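Local coordinates for protein galactan 1,3-beta-galactosidase (Phanerochaete chrysosporium, PDB 7BYS) that probably hydrolyses beta-1,3-galactan from the chain end, as an exo-acting family 43 glycoside hydrolase that also carries a calcium-containing carbohydrate-binding module of family 35, at residues N406-G411 and D422-Y427; K330-L335 and G339-N344. All blocks are in the same frame, centred on the assembly; numbering follows the deposited sequence.

Both contacts lie in the C-terminal carbohydrate-binding module, a beta-sandwich, with their centres about 10 Å apart. Contact 2 (330-335 with 339-344) closes before contact 1 (406-411 with 422-427) opens, yet they sit side by side: strands 339-349 and 405-410 are antiparallel neighbours in one sheet, joined by probable backbone hydrogen bonds from F410 N to V341 O and from I343 N to I408 O. Strand 420-426 belongs to the facing sheet. The calcium ion ties the other halves together, since D422 of contact 1 and K330 of contact 2 both bind it. Strands 330-333 and 420-426 thus serve both the apolar core and the metal site, with the galactose-site residue Y334 on the turn of contact 2.

Contact 1: residues N406-G411 and D422-Y427; sequences NSITFG and DKIIVY. With CA (calcium ion), chain F.
I424 reaches across the core of a beta-sandwich to touch I408 and F410, the two strands belonging to opposite, facing sheets. The backbones stay well apart, with the CA atoms of I408 and I424 10.0 Å from each other, so side chains alone bridge the gap. I424 does this with two branches. Its CG1 sits between its own backbone N and carbonyl carbon (chi1 71°), and the chain is then extended at chi2 (174°), which carries CD1 to I408, where the two CD1 methyls meet at 3.9 Å. The other branch, CG2, goes to F410 and lies 3.8 Å from CZ, approaching the ring obliquely. I424 is thereby shared between an aliphatic and an aromatic neighbour that project from the same side of strand 405-410. L357, on strand 352-360, touches both F410 and I424, and I343 also packs on I424, so the small patch belongs to a wider apolar core.

Two residues before I424 the same strand turns to a different job. D422 and K423 both face Y358 in a classic beta bulge, and D422 grips the calcium ion twice: its backbone O is 2.5 Å from the metal, and its side-chain OD1 is 2.3 Å from it.

Contact 2: residues K330-L335 and G339-N344; sequences KAVGYL and GTVTIN. With CA (calcium ion), chain F.
This is an apolar contact across a tight chain reversal at one end of the beta-sandwich module, where the short strand 330-333 runs out and, after a brief loop, strand 339-349 begins. The chains are closest at L335 and G339, whose CA atoms are 4.6 Å apart, and they diverge from there. V341 is the meeting point of the side chains. Its CG1 meets L335 CD2 at 3.9 Å, while L335 CD1 stands a little farther from the same methyl. V332 comes in from the earlier strand and sets its CG1 4.1 Å from V341 CB; with that CG1 turned anti to the backbone N (chi1 174°), the methyl extends toward V341. L335 CD2 also presses on the backbone, 3.5 Å from T340 C, so this methyl rests against the peptide link between T340 and V341. L421, on strand 420-426, touches both L335 and V341 and carries the cluster into the sandwich core.

At the turn, backbone meets backbone: G339 has only hydrogens at CA besides its backbone bonds, and one of them is directed at Y334 O in a CA-H...O contact, 3.5 Å between the heavy atoms with 155° at the hydrogen.

K330 and Y334, near opposite ends of the segment, belong to different sites. K330 O binds the calcium ion at 2.4 Å in a site completed by E308, E310, S327 and D422. Y334 N is hydrogen-bonded to a citrate, probably from the crystallisation liquor. Y334 and D420 both belong to this protein's known beta-D-galactose site, empty of sugar here, in the loops of the CBM35 beta-sandwich.

Contact 1: residues N406-G411 and D422-Y427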
loop_
_atom_site.group_PDB
_atom_site.type_symbol
_atom_site.label_atom_id
_atom_site.label_comp_id
_atom_site.label_asym_id
_atom_site.label_seq_id
_atom_site.Cartn_x
_atom_site.Cartn_y
_atom_site.Cartn_z
ATOM N N ASN A 406 -24.707 -21.836 2.439
ATOM C CA ASN A 406 -24.958 -20.511 2.973
ATOM C C ASN A 406 -25.472 -19.629 1.851
ATOM O O ASN A 406 -25.248 -19.903 0.672
ATOM C CB ASN A 406 -23.667 -19.878 3.499
ATOM C CG ASN A 406 -23.109 -20.609 4.697
ATOM O OD1 ASN A 406 -23.403 -20.258 5.835
ATOM N ND2 ASN A 406 -22.292 -21.627 4.445
ATOM N N SER A 407 -26.163 -18.559 2.239
ATOM C CA SER A 407 -26.587 -17.520 1.309
ATOM C C SER A 407 -25.974 -16.190 1.722
ATOM O O SER A 407 -25.842 -15.895 2.914
ATOM C CB SER A 407 -28.117 -17.380 1.313
ATOM O OG SER A 407 -28.559 -16.579 2.405
ATOM N N ILE A 408 -25.586 -15.388 0.733
ATOM C CA ILE A 408 -25.067 -14.046 0.976
ATOM C C ILE A 408 -25.854 -13.081 0.103
ATOM O O ILE A 408 -25.890 -13.243 -1.121
ATOM C CB ILE A 408 -23.564 -13.932 0.678
ATOM C CG1 ILE A 408 -22.776 -15.032 1.400
ATOM C CG2 ILE A 408 -23.059 -12.559 1.085
ATOM C CD1 ILE A 408 -21.310 -15.122 0.959
ATOM N N THR A 409 -26.488 -12.089 0.724
ATOM C CA THR A 409 -27.351 -11.148 0.018
ATOM C C THR A 409 -26.676 -9.783 -0.030
ATOM O O THR A 409 -26.210 -9.278 0.998
ATOM C CB THR A 409 -28.717 -11.043 0.701
ATOM O OG1 THR A 409 -29.403 -12.294 0.580
ATOM C CG2 THR A 409 -29.561 -9.982 0.031
ATOM N N PHE A 410 -26.651 -9.183 -1.219
ATOM C CA PHE A 410 -26.012 -7.894 -1.466
ATOM C C PHE A 410 -27.052 -6.860 -1.874
ATOM O O PHE A 410 -27.907 -7.134 -2.724
ATOM C CB PHE A 410 -24.973 -8.025 -2.583
ATOM C CG PHE A 410 -23.873 -8.982 -2.264
ATOM C CD1 PHE A 410 -22.730 -8.534 -1.615
ATOM C CD2 PHE A 410 -23.968 -10.322 -2.613
ATOM C CE1 PHE A 410 -21.700 -9.416 -1.306
ATOM C CE2 PHE A 410 -22.946 -11.200 -2.306
ATOM C CZ PHE A 410 -21.810 -10.745 -1.652
ATOM N N GLY A 411 -26.970 -5.680 -1.262
ATOM C CA GLY A 411 -27.733 -4.528 -1.687
ATOM C C GLY A 411 -29.059 -4.319 -0.994
ATOM O O GLY A 411 -29.756 -3.357 -1.331
ATOM N N ASP A 422 -19.411 -8.224 -9.825
ATOM C CA ASP A 422 -18.956 -9.171 -10.834
ATOM C C ASP A 422 -18.997 -10.601 -10.313
ATOM O O ASP A 422 -19.588 -11.478 -10.950
ATOM C CB ASP A 422 -17.519 -8.803 -11.241
ATOM C CG ASP A 422 -16.967 -9.679 -12.334
ATOM O OD1 ASP A 422 -17.697 -10.517 -12.887
ATOM O OD2 ASP A 422 -15.767 -9.524 -12.654
ATOM N N LYS A 423 -18.354 -10.846 -9.177
ATOM C CA LYS A 423 -18.280 -12.169 -8.572
ATOM C C LYS A 423 -17.765 -11.988 -7.155
ATOM O O LYS A 423 -17.354 -10.891 -6.757
ATOM C CB LYS A 423 -17.344 -13.109 -9.352
ATOM C CG LYS A 423 -15.888 -12.644 -9.437
ATOM C CD LYS A 423 -15.004 -13.761 -9.973
ATOM C CE LYS A 423 -13.536 -13.406 -9.856
ATOM N NZ LYS A 423 -12.695 -14.620 -10.094
ATOM N N ILE A 424 -17.794 -13.078 -6.391
ATOM C CA ILE A 424 -17.157 -13.144 -5.083
ATOM C C ILE A 424 -16.243 -14.360 -5.068
ATOM O O ILE A 424 -16.459 -15.329 -5.800
ATOM C CB ILE A 424 -18.161 -13.175 -3.898
ATOM C CG1 ILE A 424 -18.913 -14.518 -3.821
ATOM C CG2 ILE A 424 -19.138 -12.005 -3.984
ATOM C CD1 ILE A 424 -19.808 -14.649 -2.595
ATOM N N ILE A 425 -15.199 -14.294 -4.254
ATOM C CA ILE A 425 -14.338 -15.441 -3.991
ATOM C C ILE A 425 -14.321 -15.670 -2.492
ATOM O O ILE A 425 -13.998 -14.758 -1.718
ATOM C CB ILE A 425 -12.910 -15.269 -4.537
ATOM C CG1 ILE A 425 -12.935 -14.894 -6.022
ATOM C CG2 ILE A 425 -12.122 -16.556 -4.307
ATOM C CD1 ILE A 425 -11.533 -14.731 -6.656
ATOM N N VAL A 426 -14.686 -16.880 -2.086
ATOM C CA VAL A 426 -14.755 -17.264 -0.682
ATOM C C VAL A 426 -13.510 -18.072 -0.344
ATOM O O VAL A 426 -13.268 -19.136 -0.929
ATOM C CB VAL A 426 -16.026 -18.073 -0.389
ATOM C CG1 VAL A 426 -16.029 -18.538 1.064
ATOM C CG2 VAL A 426 -17.273 -17.245 -0.683
ATOM N N TYR A 427 -12.729 -17.571 0.607
ATOM C CA TYR A 427 -11.481 -18.205 1.005
ATOM C C TYR A 427 -11.670 -18.961 2.311
ATOM O O TYR A 427 -12.737 -18.920 2.924
ATOM C CB TYR A 427 -10.374 -17.148 1.150
ATOM C CG TYR A 427 -10.022 -16.491 -0.164
ATOM C CD1 TYR A 427 -9.117 -17.083 -1.029
ATOM C CD2 TYR A 427 -10.619 -15.290 -0.547
ATOM C CE1 TYR A 427 -8.796 -16.506 -2.233
ATOM C CE2 TYR A 427 -10.297 -14.698 -1.751
ATOM C CZ TYR A 427 -9.387 -15.314 -2.589
ATOM O OH TYR A 427 -9.042 -14.765 -3.792
ATOM O OXT TYR A 427 -10.751 -19.636 2.772
HETATM CA CA CA F . -19.355 -12.046 -13.421
#

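Contact 2: residues K330-L335 and G339-N344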
loop_
_atom_site.group_PDB
_atom_site.type_symbol
_atom_site.label_atom_id
_atom_site.label_comp_id
_atom_site.label_asym_id
_atom_site.label_seq_id
_atom_site.Cartn_x
_atom_site.Cartn_y
_atom_site.Cartn_z
ATOM N N LYS A 330 -20.102 -10.772 -17.471
ATOM C CA LYS A 330 -21.356 -10.267 -16.927
ATOM C C LYS A 330 -21.179 -9.859 -15.471
ATOM O O LYS A 330 -20.310 -10.375 -14.764
ATOM C CB LYS A 330 -22.471 -11.320 -17.017
ATOM C CG LYS A 330 -22.821 -11.699 -18.449
ATOM C CD LYS A 330 -23.973 -12.675 -18.523
ATOM C CE LYS A 330 -24.238 -13.042 -19.976
ATOM N NZ LYS A 330 -23.950 -11.902 -20.898
ATOM N N ALA A 331 -22.017 -8.923 -15.034
ATOM C CA ALA A 331 -22.067 -8.494 -13.645
ATOM C C ALA A 331 -23.518 -8.182 -13.315
ATOM O O ALA A 331 -24.381 -8.161 -14.195
ATOM C CB ALA A 331 -21.177 -7.265 -13.400
ATOM N N VAL A 332 -23.782 -7.911 -12.043
ATOM C CA VAL A 332 -25.108 -7.500 -11.590
ATOM C C VAL A 332 -25.065 -6.006 -11.305
ATOM O O VAL A 332 -24.255 -5.538 -10.491
ATOM C CB VAL A 332 -25.569 -8.299 -10.364
ATOM C CG1 VAL A 332 -26.893 -7.739 -9.838
ATOM C CG2 VAL A 332 -25.727 -9.764 -10.734
ATOM N N GLY A 333 -25.920 -5.256 -11.999
ATOM C CA GLY A 333 -26.056 -3.834 -11.799
ATOM C C GLY A 333 -27.384 -3.483 -11.144
ATOM O O GLY A 333 -28.200 -4.335 -10.809
ATOM N N TYR A 334 -27.575 -2.183 -10.953
ATOM C CA TYR A 334 -28.767 -1.670 -10.281
ATOM C C TYR A 334 -28.971 -2.346 -8.923
ATOM O O TYR A 334 -30.087 -2.704 -8.527
ATOM C CB TYR A 334 -29.999 -1.701 -11.198
ATOM C CG TYR A 334 -29.802 -0.849 -12.448
ATOM C CD1 TYR A 334 -28.994 -1.288 -13.495
ATOM C CD2 TYR A 334 -30.391 0.404 -12.565
ATOM C CE1 TYR A 334 -28.794 -0.519 -14.626
ATOM C CE2 TYR A 334 -30.199 1.182 -13.697
ATOM C CZ TYR A 334 -29.396 0.717 -14.720
ATOM O OH TYR A 334 -29.203 1.485 -15.848
ATOM N N LEU A 335 -27.863 -2.550 -8.212
ATOM C CA LEU A 335 -27.882 -3.072 -6.856
ATOM C C LEU A 335 -28.017 -1.921 -5.884
ATOM O O LEU A 335 -27.474 -0.834 -6.100
ATOM C CB LEU A 335 -26.587 -3.817 -6.537
ATOM C CG LEU A 335 -26.495 -5.215 -7.128
ATOM C CD1 LEU A 335 -25.083 -5.771 -6.879
ATOM C CD2 LEU A 335 -27.574 -6.146 -6.565
ATOM N N GLY A 339 -32.757 -3.012 -5.456
ATOM C CA GLY A 339 -32.283 -4.188 -6.175
ATOM C C GLY A 339 -31.315 -4.984 -5.321
ATOM O O GLY A 339 -30.458 -4.409 -4.650
ATOM N N THR A 340 -31.457 -6.309 -5.346
ATOM C CA THR A 340 -30.579 -7.188 -4.581
ATOM C C THR A 340 -30.102 -8.343 -5.440
ATOM O O THR A 340 -30.669 -8.653 -6.489
ATOM C CB THR A 340 -31.277 -7.777 -3.332
ATOM O OG1 THR A 340 -32.398 -8.570 -3.738
ATOM C CG2 THR A 340 -31.746 -6.677 -2.410
ATOM N N VAL A 341 -29.031 -8.989 -4.986
ATOM C CA VAL A 341 -28.653 -10.289 -5.517
ATOM C C VAL A 341 -28.246 -11.164 -4.343
ATOM O O VAL A 341 -27.590 -10.700 -3.405
ATOM C CB VAL A 341 -27.574 -10.216 -6.630
ATOM C CG1 VAL A 341 -26.224 -9.729 -6.087
ATOM C CG2 VAL A 341 -27.428 -11.573 -7.330
ATOM N N THR A 342 -28.691 -12.415 -4.368
ATOM C CA THR A 342 -28.393 -13.365 -3.311
ATOM C C THR A 342 -27.634 -14.511 -3.947
ATOM O O THR A 342 -28.131 -15.155 -4.876
ATOM C CB THR A 342 -29.687 -13.867 -2.665
ATOM O OG1 THR A 342 -30.379 -12.762 -2.080
ATOM C CG2 THR A 342 -29.383 -14.888 -1.576
ATOM N N ILE A 343 -26.415 -14.737 -3.476
ATOM C CA ILE A 343 -25.627 -15.875 -3.916
ATOM C C ILE A 343 -25.918 -17.023 -2.967
ATOM O O ILE A 343 -25.692 -16.918 -1.757
ATOM C CB ILE A 343 -24.132 -15.530 -3.965
ATOM C CG1 ILE A 343 -23.921 -14.416 -5.003
ATOM C CG2 ILE A 343 -23.314 -16.760 -4.324
ATOM C CD1 ILE A 343 -22.491 -14.004 -5.195
ATOM N N ASN A 344 -26.470 -18.096 -3.512
ATOM C CA ASN A 344 -26.881 -19.245 -2.729
ATOM C C ASN A 344 -25.874 -20.374 -2.892
ATOM O O ASN A 344 -25.000 -20.349 -3.763
ATOM C CB ASN A 344 -28.277 -19.706 -3.167
ATOM C CG ASN A 344 -29.367 -18.776 -2.681
ATOM O OD1 ASN A 344 -29.574 -18.619 -1.482
ATOM N ND2 ASN A 344 -30.079 -18.152 -3.618
HETATM CA CA CA F . -19.355 -12.046 -13.421
#